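Local coordinates for protein 8-demethyl-8-aminoriboflavin-5'-phosphate synthase (Streptomyces davawensis, PDB 5MLD) that replaces the C-8 methyl group of riboflavin-5'-phosphate with an amino group donated by glutamate, a step on the way to the antibiotic roseoflavin, at residues Q22-K27 with P172-G177; E35-E40 with N195-A200; L122-A127 with R201-T206. One frame throughout, in Å; residues are numbered along the deposited sequence.

Contact 1: residues Q22-K27 with P172-G177; sequences QGLIDK and PGYIEG
G23 and Y174 bring the two backbones together, with their CA atoms 7.5 Å apart, where the first helix of the flavodoxin-like fold, helix 20-34, receives a side chain from the loop between strand 161-164 and helix 183-205. Residues 22-27 are regular helix. In the loop, 174-176 curl like a helix but lack its regular hydrogen-bond pattern, and a backbone hydrogen bond from G177 N to G173 O closes the bend. The loop sends one group across, the Y174 ring, its CG placed anti to the backbone N (chi1 179°).

G23 has no side chain, and this lets the ring come right up to the helical backbone: Y174 CE2 is 3.6 Å from G23 CA. The hydroxyl carries on to the G23 carbonyl, where Y174 OH stands 3.6 Å from G23 O, a loose polar approach. L24 supplies a CH-pi contact, off-centre, its CD1 4.1 Å from the centroid of the Y174 ring and 30° from the ring normal. W164 meets the Y174 ring edge-to-face, and the C132 side chain touches it too.

Both C132 and Q20, whose OE1 accepts a hydrogen bond from I175 N, belong to the FMN site, which places Y174 probably in the second shell of the pocket; its side chain is about 7 Å from the bound aminoflavin. Along the helix, a hydrogen bond joins Q22 NE2 to D26 OD1, met from above the carboxylate plane. K27 passes the phenol on its way to D180 O, which its NZ binds; bent at chi2 (-77°), the lysine leaves CE 4.1 Å from Y174 OH.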
ATOM      1  N   GLN A  22      12.376  15.962 -12.894  1.00 16.59           N
ATOM      2  CA  GLN A  22      13.040  16.133 -14.182  1.00 18.36           C
ATOM      3  C   GLN A  22      14.529  15.816 -14.094  1.00 21.00           C
ATOM      4  O   GLN A  22      15.135  15.415 -15.095  1.00 19.60           O
ATOM      5  CB  GLN A  22      12.814  17.565 -14.685  1.00 19.74           C
ATOM      6  CG  GLN A  22      13.363  17.832 -16.094  1.00 20.94           C
ATOM      7  CD  GLN A  22      12.615  17.047 -17.157  1.00 19.86           C
ATOM      8  OE1 GLN A  22      11.423  16.778 -17.021  1.00 19.36           O
ATOM      9  NE2 GLN A  22      13.317  16.671 -18.223  1.00 21.91           N
ATOM     10  N   GLY A  23      15.140  15.999 -12.914  1.00 18.21           N
ATOM     11  CA  GLY A  23      16.538  15.633 -12.751  1.00 21.05           C
ATOM     12  C   GLY A  23      16.802  14.162 -13.025  1.00 20.51           C
ATOM     13  O   GLY A  23      17.800  13.813 -13.653  1.00 17.93           O
ATOM     14  N   LEU A  24      15.906  13.280 -12.570  1.00 18.52           N
ATOM     15  CA  LEU A  24      16.064  11.858 -12.875  1.00 15.95           C
ATOM     16  C   LEU A  24      15.866  11.586 -14.369  1.00 16.59           C
ATOM     17  O   LEU A  24      16.591  10.771 -14.961  1.00 17.77           O
ATOM     18  CB  LEU A  24      15.089  11.021 -12.036  1.00 18.36           C
ATOM     19  CG  LEU A  24      15.408  10.918 -10.542  1.00 16.46           C
ATOM     20  CD1 LEU A  24      14.772  12.089  -9.766  1.00 20.09           C
ATOM     21  CD2 LEU A  24      15.002   9.565  -9.984  1.00 17.82           C
ATOM     22  N   ILE A  25      14.894  12.257 -14.984  1.00 14.34           N
ATOM     23  CA  ILE A  25      14.648  12.126 -16.421  1.00 17.08           C
ATOM     24  C   ILE A  25      15.883  12.546 -17.205  1.00 18.20           C
ATOM     25  O   ILE A  25      16.291  11.878 -18.171  1.00 16.96           O
ATOM     26  CB  ILE A  25      13.415  12.951 -16.829  1.00 14.79           C
ATOM     27  CG1 ILE A  25      12.169  12.508 -16.048  1.00 17.21           C
ATOM     28  CG2 ILE A  25      13.185  12.898 -18.345  1.00 18.39           C
ATOM     29  CD1 ILE A  25      10.908  13.277 -16.428  1.00 15.86           C
ATOM     30  N   ASP A  26      16.509  13.646 -16.786  1.00 16.05           N
ATOM     31  CA  ASP A  26      17.687  14.137 -17.494  1.00 17.84           C
ATOM     32  C   ASP A  26      18.842  13.136 -17.457  1.00 16.93           C
ATOM     33  O   ASP A  26      19.672  13.136 -18.373  1.00 21.29           O
ATOM     34  CB  ASP A  26      18.112  15.491 -16.918  1.00 21.02           C
ATOM     35  CG  ASP A  26      17.135  16.613 -17.286  1.00 25.01           C
ATOM     36  OD1 ASP A  26      16.389  16.475 -18.291  1.00 25.08           O
ATOM     37  OD2 ASP A  26      17.121  17.644 -16.580  1.00 29.82           O
ATOM     38  N   LYS A  27      18.926  12.295 -16.422  1.00 15.23           N
ATOM     39  CA  LYS A  27      19.926  11.221 -16.421  1.00 22.56           C
ATOM     40  C   LYS A  27      19.524  10.069 -17.341  1.00 19.45           C
ATOM     41  O   LYS A  27      20.382   9.479 -18.021  1.00 21.19           O
ATOM     42  CB  LYS A  27      20.137  10.659 -15.013  1.00 18.86           C
ATOM     43  CG  LYS A  27      20.567  11.646 -13.925  1.00 25.47           C
ATOM     44  CD  LYS A  27      22.025  11.976 -14.048  1.00 27.48           C
ATOM     45  CE  LYS A  27      22.574  12.480 -12.716  1.00 27.00           C
ATOM     46  NZ  LYS A  27      23.874  13.127 -12.913  1.00 29.61           N
ATOM     47  N   PRO A 172      14.827  19.259   2.045  1.00 20.55           N
ATOM     48  CA  PRO A 172      14.402  19.668   0.700  1.00 14.71           C
ATOM     49  C   PRO A 172      14.431  18.531  -0.328  1.00 17.20           C
ATOM     50  O   PRO A 172      14.711  17.385   0.035  1.00 16.94           O
ATOM     51  CB  PRO A 172      15.434  20.725   0.338  1.00 21.24           C
ATOM     52  CG  PRO A 172      16.686  20.224   1.026  1.00 21.42           C
ATOM     53  CD  PRO A 172      16.183  19.744   2.362  1.00 23.22           C
ATOM     54  N   GLY A 173      14.126  18.851  -1.583  1.00 19.98           N
ATOM     55  CA  GLY A 173      14.053  17.866  -2.642  1.00 17.31           C
ATOM     56  C   GLY A 173      15.373  17.582  -3.333  1.00 17.22           C
ATOM     57  O   GLY A 173      16.453  17.959  -2.875  1.00 18.30           O
ATOM     58  N   TYR A 174      15.248  16.928  -4.490  1.00 17.58           N
ATOM     59  CA  TYR A 174      16.390  16.432  -5.256  1.00 14.48           C
ATOM     60  C   TYR A 174      17.411  17.525  -5.560  1.00 17.41           C
ATOM     61  O   TYR A 174      18.620  17.278  -5.517  1.00 19.20           O
ATOM     62  CB  TYR A 174      15.847  15.832  -6.542  1.00 14.99           C
ATOM     63  CG  TYR A 174      16.815  15.245  -7.545  1.00 19.06           C
ATOM     64  CD1 TYR A 174      17.128  13.883  -7.524  1.00 18.88           C
ATOM     65  CD2 TYR A 174      17.330  16.022  -8.576  1.00 20.14           C
ATOM     66  CE1 TYR A 174      17.981  13.329  -8.479  1.00 21.31           C
ATOM     67  CE2 TYR A 174      18.187  15.478  -9.532  1.00 19.58           C
ATOM     68  CZ  TYR A 174      18.503  14.125  -9.474  1.00 20.25           C
ATOM     69  OH  TYR A 174      19.347  13.565 -10.432  1.00 19.88           O
ATOM     70  N   ILE A 175      16.946  18.740  -5.862  1.00 16.91           N
ATOM     71  CA  ILE A 175      17.855  19.800  -6.311  1.00 18.84           C
ATOM     72  C   ILE A 175      18.734  20.279  -5.160  1.00 22.42           C
ATOM     73  O   ILE A 175      19.966  20.141  -5.200  1.00 19.82           O
ATOM     74  CB  ILE A 175      17.069  20.955  -6.954  1.00 17.39           C
ATOM     75  CG1 ILE A 175      16.484  20.488  -8.287  1.00 22.45           C
ATOM     76  CG2 ILE A 175      17.974  22.174  -7.173  1.00 20.36           C
ATOM     77  CD1 ILE A 175      15.518  21.470  -8.927  1.00 20.70           C
ATOM     78  N   GLU A 176      18.121  20.833  -4.108  1.00 17.90           N
ATOM     79  CA  GLU A 176      18.912  21.268  -2.960  1.00 20.38           C
ATOM     80  C   GLU A 176      19.601  20.110  -2.264  1.00 17.98           C
ATOM     81  O   GLU A 176      20.660  20.301  -1.649  1.00 20.02           O
ATOM     82  CB  GLU A 176      18.040  22.015  -1.950  1.00 19.87           C
ATOM     83  CG  GLU A 176      17.972  23.497  -2.197  1.00 20.53           C
ATOM     84  CD  GLU A 176      17.140  24.220  -1.150  1.00 23.44           C
ATOM     85  OE1 GLU A 176      16.546  23.538  -0.287  1.00 19.80           O
ATOM     86  OE2 GLU A 176      17.108  25.471  -1.181  1.00 24.20           O
ATOM     87  N   GLY A 177      19.018  18.910  -2.330  1.00 17.63           N
ATOM     88  CA  GLY A 177      19.582  17.737  -1.707  1.00 18.00           C
ATOM     89  C   GLY A 177      20.703  17.087  -2.487  1.00 18.02           C
ATOM     90  O   GLY A 177      21.267  16.086  -2.036  1.00 20.25           O
TER

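Contact 2: residues E35-E40 with N195-A200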
ATOM      1  N   GLU A  35      21.573   3.384 -25.759  1.00 22.33           N
ATOM      2  CA  GLU A  35      21.014   2.068 -26.066  1.00 27.11           C
ATOM      3  C   GLU A  35      20.399   1.996 -27.459  1.00 29.42           C
ATOM      4  O   GLU A  35      19.920   0.923 -27.855  1.00 24.82           O
ATOM      5  CB  GLU A  35      19.941   1.678 -25.037  1.00 23.64           C
ATOM      6  CG  GLU A  35      20.468   1.339 -23.651  1.00 25.07           C
ATOM      7  CD  GLU A  35      20.911  -0.122 -23.526  1.00 32.41           C
ATOM      8  OE1 GLU A  35      20.834  -0.877 -24.527  1.00 30.25           O
ATOM      9  OE2 GLU A  35      21.329  -0.518 -22.421  1.00 29.36           O
ATOM     10  N   GLY A  36      20.369   3.097 -28.202  1.00 24.12           N
ATOM     11  CA  GLY A  36      19.686   3.094 -29.478  1.00 25.65           C
ATOM     12  C   GLY A  36      18.188   3.223 -29.379  1.00 26.95           C
ATOM     13  O   GLY A  36      17.479   2.937 -30.348  1.00 25.95           O
ATOM     14  N   ILE A  37      17.670   3.642 -28.230  1.00 24.74           N
ATOM     15  CA  ILE A  37      16.234   3.758 -28.022  1.00 19.27           C
ATOM     16  C   ILE A  37      15.890   5.241 -28.017  1.00 24.97           C
ATOM     17  O   ILE A  37      16.406   6.003 -27.189  1.00 22.09           O
ATOM     18  CB  ILE A  37      15.808   3.044 -26.736  1.00 21.79           C
ATOM     19  CG1 ILE A  37      16.163   1.559 -26.882  1.00 25.97           C
ATOM     20  CG2 ILE A  37      14.322   3.249 -26.457  1.00 21.93           C
ATOM     21  CD1 ILE A  37      15.607   0.668 -25.847  1.00 28.07           C
ATOM     22  N   GLU A  38      15.076   5.652 -28.987  1.00 20.16           N
ATOM     23  CA  GLU A  38      14.720   7.055 -29.139  1.00 21.77           C
ATOM     24  C   GLU A  38      13.777   7.449 -28.016  1.00 20.66           C
ATOM     25  O   GLU A  38      12.820   6.728 -27.726  1.00 22.89           O
ATOM     26  CB  GLU A  38      14.054   7.298 -30.487  1.00 25.36           C
ATOM     27  CG  GLU A  38      14.800   6.679 -31.657  1.00 33.32           C
ATOM     28  CD  GLU A  38      14.128   6.951 -32.982  1.00 37.23           C
ATOM     29  OE1 GLU A  38      12.877   7.010 -33.026  1.00 36.12           O
ATOM     30  OE2 GLU A  38      14.858   7.119 -33.982  1.00 48.42           O
ATOM     31  N   THR A  39      14.051   8.584 -27.382  1.00 18.39           N
ATOM     32  CA  THR A  39      13.285   9.008 -26.217  1.00 18.91           C
ATOM     33  C   THR A  39      12.424  10.214 -26.544  1.00 22.67           C
ATOM     34  O   THR A  39      12.784  11.058 -27.372  1.00 26.18           O
ATOM     35  CB  THR A  39      14.189   9.367 -25.042  1.00 23.22           C
ATOM     36  OG1 THR A  39      15.025  10.477 -25.405  1.00 25.31           O
ATOM     37  CG2 THR A  39      15.033   8.193 -24.666  1.00 24.96           C
ATOM     38  N   GLU A  40      11.292  10.298 -25.859  1.00 22.33           N
ATOM     39  CA  GLU A  40      10.457  11.489 -25.888  1.00 20.61           C
ATOM     40  C   GLU A  40       9.991  11.751 -24.470  1.00 20.07           C
ATOM     41  O   GLU A  40       9.541  10.819 -23.798  1.00 20.22           O
ATOM     42  CB  GLU A  40       9.253  11.293 -26.802  1.00 23.44           C
ATOM     43  CG  GLU A  40       8.334  12.490 -26.853  1.00 22.69           C
ATOM     44  CD  GLU A  40       7.311  12.358 -27.959  1.00 36.16           C
ATOM     45  OE1 GLU A  40       7.096  11.216 -28.442  1.00 32.43           O
ATOM     46  OE2 GLU A  40       6.733  13.398 -28.346  1.00 38.65           O
ATOM     47  N   ASN A 195      17.974  -2.603 -18.131  1.00 17.60           N
ATOM     48  CA  ASN A 195      17.074  -3.755 -18.088  1.00 20.19           C
ATOM     49  C   ASN A 195      15.798  -3.526 -18.899  1.00 21.47           C
ATOM     50  O   ASN A 195      15.353  -4.434 -19.611  1.00 17.68           O
ATOM     51  CB  ASN A 195      16.722  -4.104 -16.634  1.00 15.49           C
ATOM     52  CG  ASN A 195      17.879  -4.702 -15.861  1.00 19.02           C
ATOM     53  OD1 ASN A 195      18.899  -5.093 -16.432  1.00 21.38           O
ATOM     54  ND2 ASN A 195      17.714  -4.803 -14.549  1.00 17.42           N
ATOM     55  N   THR A 196      15.186  -2.328 -18.825  1.00 17.86           N
ATOM     56  CA  THR A 196      14.028  -2.073 -19.686  1.00 19.33           C
ATOM     57  C   THR A 196      14.410  -2.144 -21.154  1.00 19.04           C
ATOM     58  O   THR A 196      13.621  -2.612 -21.980  1.00 18.44           O
ATOM     59  CB  THR A 196      13.391  -0.714 -19.398  1.00 18.88           C
ATOM     60  OG1 THR A 196      14.376   0.328 -19.529  1.00 15.58           O
ATOM     61  CG2 THR A 196      12.827  -0.706 -17.996  1.00 16.86           C
ATOM     62  N   SER A 197      15.594  -1.648 -21.504  1.00 19.64           N
ATOM     63  CA  SER A 197      16.030  -1.689 -22.900  1.00 21.57           C
ATOM     64  C   SER A 197      16.185  -3.124 -23.392  1.00 20.97           C
ATOM     65  O   SER A 197      15.744  -3.462 -24.500  1.00 21.48           O
ATOM     66  CB  SER A 197      17.340  -0.927 -23.065  1.00 20.30           C
ATOM     67  OG  SER A 197      17.158   0.445 -22.743  1.00 22.32           O
ATOM     68  N   HIS A 198      16.828  -3.975 -22.587  1.00 19.13           N
ATOM     69  CA  HIS A 198      16.998  -5.374 -22.969  1.00 21.66           C
ATOM     70  C   HIS A 198      15.650  -6.061 -23.153  1.00 24.28           C
ATOM     71  O   HIS A 198      15.399  -6.722 -24.170  1.00 21.76           O
ATOM     72  CB  HIS A 198      17.828  -6.119 -21.924  1.00 18.40           C
ATOM     73  CG  HIS A 198      17.999  -7.571 -22.240  1.00 24.60           C
ATOM     74  ND1 HIS A 198      18.907  -8.022 -23.175  1.00 29.00           N
ATOM     75  CD2 HIS A 198      17.349  -8.669 -21.782  1.00 25.67           C
ATOM     76  CE1 HIS A 198      18.829  -9.339 -23.260  1.00 29.80           C
ATOM     77  NE2 HIS A 198      17.886  -9.757 -22.433  1.00 24.04           N
ATOM     78  N   LEU A 199      14.759  -5.916 -22.175  1.00 19.34           N
ATOM     79  CA  LEU A 199      13.480  -6.606 -22.280  1.00 18.32           C
ATOM     80  C   LEU A 199      12.656  -6.087 -23.452  1.00 20.12           C
ATOM     81  O   LEU A 199      11.914  -6.856 -24.080  1.00 20.51           O
ATOM     82  CB  LEU A 199      12.723  -6.472 -20.962  1.00 17.28           C
ATOM     83  CG  LEU A 199      11.387  -7.192 -20.808  1.00 19.55           C
ATOM     84  CD1 LEU A 199      11.561  -8.692 -21.012  1.00 20.57           C
ATOM     85  CD2 LEU A 199      10.817  -6.937 -19.429  1.00 15.63           C
ATOM     86  N   ALA A 200      12.782  -4.796 -23.780  1.00 18.74           N
ATOM     87  CA  ALA A 200      12.053  -4.276 -24.930  1.00 23.49           C
ATOM     88  C   ALA A 200      12.554  -4.917 -26.220  1.00 21.78           C
ATOM     89  O   ALA A 200      11.751  -5.304 -27.076  1.00 20.56           O
ATOM     90  CB  ALA A 200      12.180  -2.753 -25.015  1.00 21.28           C
TER
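E35 and I37 both close on S197 at a helix-to-strand turn in the flavodoxin-like fold. Helix 20-34 ends there in a Schellman motif, with G36 at positive phi, on the way into strand 38-43, and S197 belongs to helix 183-205, which packs beside it.

Along E35, CB lies 3.8 Å from S197 OG, and CG comes nearer, 3.5 Å from the same oxygen. A bend at chi2 (-85°) then folds the chain across the serine, so that CD sits 3.7 Å from S197 CB. The carboxylate brushes that carbon as well, with OE1 3.8 Å from S197 CB, but its polar business is the salt bridge from OE1 to R201, one turn further along the helix.

S197 thus meets CB, CG and the carboxyl carbon CD of the glutamate. Its hydroxyl is turned to its own helix, where OG bonds to V193 O; this satisfies a buried polar group amid largely carbon neighbours. I37 comes in roughly at right angles to the glutamate and also touches I84 of strand 84-92, tying this packing to the sheet. Its CD1 spans both side-chain atoms of the serine, 3.6 Å from S197 CB and 3.5 Å from S197 OG.

Contact 3: residues L122-A127 with R201-T206; sequences LYNKVA and RMLQET
A type II beta turn, L122 to K125, leads into strand 125-132 of the flavodoxin-like sheet, and L203 from the last turn of helix 183-205 packs against both the turn and the start of the strand. N124 takes the positive-phi position of the turn (phi 72°), and here the backbones come close: N124 CA and L203 CA are 5.7 Å apart.

L203 touches the turn at the backbone oxygen of N124. The leucine CB and CD1 each lie 3.6 Å from N124 O, so one carbonyl rests against two carbons of L203. With CG anti to its own carbonyl carbon (chi1 -73°), L203 extends past that oxygen toward the strand, where K125 O is 4.0 Å from L203 CD1.

The N124 side chain faces other partners: OD1 accepts a bond from Y208 N, just after the helix, and ND2 bonds to Q119 OE1. The amide is thereby held at both ends, linking the turn to the segment that follows the helix. S155 of strand 154-155 also touches L203, as does M202 of the second subunit, which places this packing beside the subunit interface. T206, where the chain leaves the helix, gives its O to H198 NE2 of that neighbouring subunit. The apolar part of the contact rests on two methyls, V126 CG2 and L203 CD1, 3.7 Å apart.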
ATOM      1  N   LEU A 122      -1.791  -2.961 -25.081  1.00 24.28           N
ATOM      2  CA  LEU A 122      -0.467  -2.605 -24.585  1.00 25.25           C
ATOM      3  C   LEU A 122       0.406  -3.826 -24.304  1.00 22.03           C
ATOM      4  O   LEU A 122       1.493  -3.691 -23.733  1.00 20.86           O
ATOM      5  CB  LEU A 122      -0.602  -1.724 -23.333  1.00 23.01           C
ATOM      6  CG  LEU A 122      -1.379  -0.425 -23.596  1.00 26.03           C
ATOM      7  CD1 LEU A 122      -1.428   0.479 -22.374  1.00 24.40           C
ATOM      8  CD2 LEU A 122      -0.788   0.344 -24.774  1.00 25.54           C
ATOM      9  N   TYR A 123      -0.040  -5.012 -24.698  1.00 22.99           N
ATOM     10  CA  TYR A 123       0.794  -6.204 -24.596  1.00 22.47           C
ATOM     11  C   TYR A 123       2.113  -6.029 -25.340  1.00 23.00           C
ATOM     12  O   TYR A 123       2.198  -5.323 -26.351  1.00 22.39           O
ATOM     13  CB  TYR A 123       0.044  -7.423 -25.145  1.00 20.48           C
ATOM     14  CG  TYR A 123      -0.409  -8.361 -24.038  1.00 20.56           C
ATOM     15  CD1 TYR A 123      -1.357  -7.952 -23.113  1.00 21.32           C
ATOM     16  CD2 TYR A 123       0.105  -9.642 -23.927  1.00 21.71           C
ATOM     17  CE1 TYR A 123      -1.773  -8.788 -22.100  1.00 22.31           C
ATOM     18  CE2 TYR A 123      -0.306 -10.490 -22.921  1.00 21.76           C
ATOM     19  CZ  TYR A 123      -1.242 -10.061 -22.011  1.00 20.55           C
ATOM     20  OH  TYR A 123      -1.658 -10.888 -20.994  1.00 21.85           O
ATOM     21  N   ASN A 124       3.150  -6.691 -24.819  1.00 20.31           N
ATOM     22  CA  ASN A 124       4.514  -6.725 -25.344  1.00 22.72           C
ATOM     23  C   ASN A 124       5.271  -5.427 -25.154  1.00 23.51           C
ATOM     24  O   ASN A 124       6.359  -5.262 -25.734  1.00 22.10           O
ATOM     25  CB  ASN A 124       4.532  -7.133 -26.817  1.00 21.94           C
ATOM     26  CG  ASN A 124       3.824  -8.430 -27.008  1.00 27.35           C
ATOM     27  OD1 ASN A 124       4.249  -9.437 -26.458  1.00 27.27           O
ATOM     28  ND2 ASN A 124       2.697  -8.409 -27.711  1.00 26.57           N
ATOM     29  N   LYS A 125       4.747  -4.510 -24.349  1.00 20.67           N
ATOM     30  CA  LYS A 125       5.492  -3.309 -24.002  1.00 17.19           C
ATOM     31  C   LYS A 125       6.161  -3.485 -22.639  1.00 16.82           C
ATOM     32  O   LYS A 125       5.918  -4.452 -21.909  1.00 20.09           O
ATOM     33  CB  LYS A 125       4.563  -2.092 -24.034  1.00 16.64           C
ATOM     34  CG  LYS A 125       3.975  -1.846 -25.422  1.00 21.44           C
ATOM     35  CD  LYS A 125       2.960  -0.721 -25.367  1.00 21.30           C
ATOM     36  CE  LYS A 125       2.357  -0.484 -26.733  1.00 22.03           C
ATOM     37  NZ  LYS A 125       3.384  -0.110 -27.723  1.00 26.39           N
ATOM     38  N   VAL A 126       7.050  -2.556 -22.311  1.00 18.66           N
ATOM     39  CA  VAL A 126       7.865  -2.655 -21.104  1.00 16.80           C
ATOM     40  C   VAL A 126       7.696  -1.368 -20.315  1.00 18.98           C
ATOM     41  O   VAL A 126       7.632  -0.282 -20.903  1.00 16.81           O
ATOM     42  CB  VAL A 126       9.350  -2.897 -21.448  1.00 17.32           C
ATOM     43  CG1 VAL A 126      10.214  -2.823 -20.207  1.00 21.29           C
ATOM     44  CG2 VAL A 126       9.528  -4.251 -22.132  1.00 20.75           C
ATOM     45  N   ALA A 127       7.597  -1.490 -18.992  1.00 18.33           N
ATOM     46  CA  ALA A 127       7.412  -0.350 -18.105  1.00 18.80           C
ATOM     47  C   ALA A 127       8.610  -0.176 -17.184  1.00 19.29           C
ATOM     48  O   ALA A 127       9.204  -1.152 -16.712  1.00 17.13           O
ATOM     49  CB  ALA A 127       6.139  -0.495 -17.260  1.00 18.51           C
ATOM     50  N   ARG A 201      13.878  -5.037 -26.371  1.00 22.05           N
ATOM     51  CA  ARG A 201      14.425  -5.693 -27.558  1.00 25.96           C
ATOM     52  C   ARG A 201      13.983  -7.149 -27.620  1.00 27.71           C
ATOM     53  O   ARG A 201      13.636  -7.655 -28.694  1.00 28.88           O
ATOM     54  CB  ARG A 201      15.954  -5.598 -27.576  1.00 26.56           C
ATOM     55  CG  ARG A 201      16.497  -4.199 -27.864  1.00 26.63           C
ATOM     56  CD  ARG A 201      18.013  -4.187 -28.035  1.00 26.49           C
ATOM     57  NE  ARG A 201      18.711  -4.404 -26.770  1.00 27.88           N
ATOM     58  CZ  ARG A 201      19.215  -3.430 -26.012  1.00 30.51           C
ATOM     59  NH1 ARG A 201      19.118  -2.163 -26.395  1.00 30.53           N
ATOM     60  NH2 ARG A 201      19.833  -3.724 -24.876  1.00 32.19           N
ATOM     61  N   MET A 202      13.976  -7.833 -26.472  1.00 24.92           N
ATOM     62  CA  MET A 202      13.475  -9.206 -26.412  1.00 23.11           C
ATOM     63  C   MET A 202      12.039  -9.302 -26.908  1.00 28.91           C
ATOM     64  O   MET A 202      11.716 -10.141 -27.759  1.00 28.91           O
ATOM     65  CB  MET A 202      13.548  -9.739 -24.981  1.00 22.82           C
ATOM     66  CG  MET A 202      14.929  -9.986 -24.423  1.00 24.05           C
ATOM     67  SD  MET A 202      14.745 -10.499 -22.693  1.00 26.34           S
ATOM     68  CE  MET A 202      13.964 -12.102 -22.882  1.00 28.13           C
ATOM     69  N   LEU A 203      11.147  -8.470 -26.361  1.00 21.79           N
ATOM     70  CA  LEU A 203       9.737  -8.591 -26.709  1.00 23.69           C
ATOM     71  C   LEU A 203       9.457  -8.152 -28.137  1.00 29.63           C
ATOM     72  O   LEU A 203       8.457  -8.583 -28.720  1.00 29.01           O
ATOM     73  CB  LEU A 203       8.891  -7.786 -25.720  1.00 20.87           C
ATOM     74  CG  LEU A 203       8.769  -8.409 -24.334  1.00 22.44           C
ATOM     75  CD1 LEU A 203       8.086  -7.429 -23.394  1.00 22.32           C
ATOM     76  CD2 LEU A 203       7.978  -9.707 -24.402  1.00 25.43           C
ATOM     77  N   GLN A 204      10.318  -7.307 -28.709  1.00 28.34           N
ATOM     78  CA  GLN A 204      10.195  -6.975 -30.124  1.00 28.80           C
ATOM     79  C   GLN A 204      10.466  -8.196 -30.995  1.00 31.79           C
ATOM     80  O   GLN A 204       9.814  -8.390 -32.026  1.00 29.88           O
ATOM     81  CB  GLN A 204      11.155  -5.844 -30.478  1.00 29.12           C
ATOM     82  CG  GLN A 204      11.227  -5.559 -31.972  1.00 35.81           C
ATOM     83  CD  GLN A 204      12.190  -4.439 -32.301  1.00 42.42           C
ATOM     84  OE1 GLN A 204      13.382  -4.513 -31.992  1.00 45.02           O
ATOM     85  NE2 GLN A 204      11.675  -3.382 -32.919  1.00 52.03           N
ATOM     86  N   GLU A 205      11.407  -9.041 -30.581  1.00 32.98           N
ATOM     87  CA  GLU A 205      11.744 -10.215 -31.376  1.00 35.40           C
ATOM     88  C   GLU A 205      10.808 -11.387 -31.091  1.00 36.31           C
ATOM     89  O   GLU A 205      10.436 -12.122 -32.012  1.00 32.31           O
ATOM     90  CB  GLU A 205      13.196 -10.612 -31.118  1.00 36.26           C
ATOM     91  CG  GLU A 205      13.674 -11.768 -31.965  1.00 47.47           C
ATOM     92  CD  GLU A 205      13.545 -11.501 -33.459  1.00 51.86           C
ATOM     93  OE1 GLU A 205      13.658 -10.328 -33.886  1.00 50.82           O
ATOM     94  OE2 GLU A 205      13.316 -12.476 -34.208  1.00 61.15           O
ATOM     95  N   THR A 206      10.429 -11.601 -29.832  1.00 24.73           N
ATOM     96  CA  THR A 206       9.644 -12.774 -29.440  1.00 27.56           C
ATOM     97  C   THR A 206       8.495 -12.331 -28.545  1.00 29.77           C
ATOM     98  O   THR A 206       8.527 -12.533 -27.323  1.00 27.37           O
ATOM     99  CB  THR A 206      10.515 -13.826 -28.744  1.00 29.97           C
ATOM    100  OG1 THR A 206      10.875 -13.369 -27.435  1.00 39.59           O
ATOM    101  CG2 THR A 206      11.790 -14.057 -29.521  1.00 28.64           C
TER

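Helix 183-205 is common ground for contacts 2 and 3, whose centres lie about 11 Å apart, and contact 1 meets it through L24 and K27, which touch its early turns. Contacts 2 and 3 touch directly: the salt bridge is their polar joint, with R201 NH1 2.8 Å from E35 OE1, and V126 packs with CG2 3.7 Å from L199 CG. Contact 1 stands apart, its centre about 22 Å from that of contact 2 and about 29 Å from that of contact 3. It alone borders the flavin pocket; the other two lie away from the annotated sites. All three touch the second subunit of the tetramer.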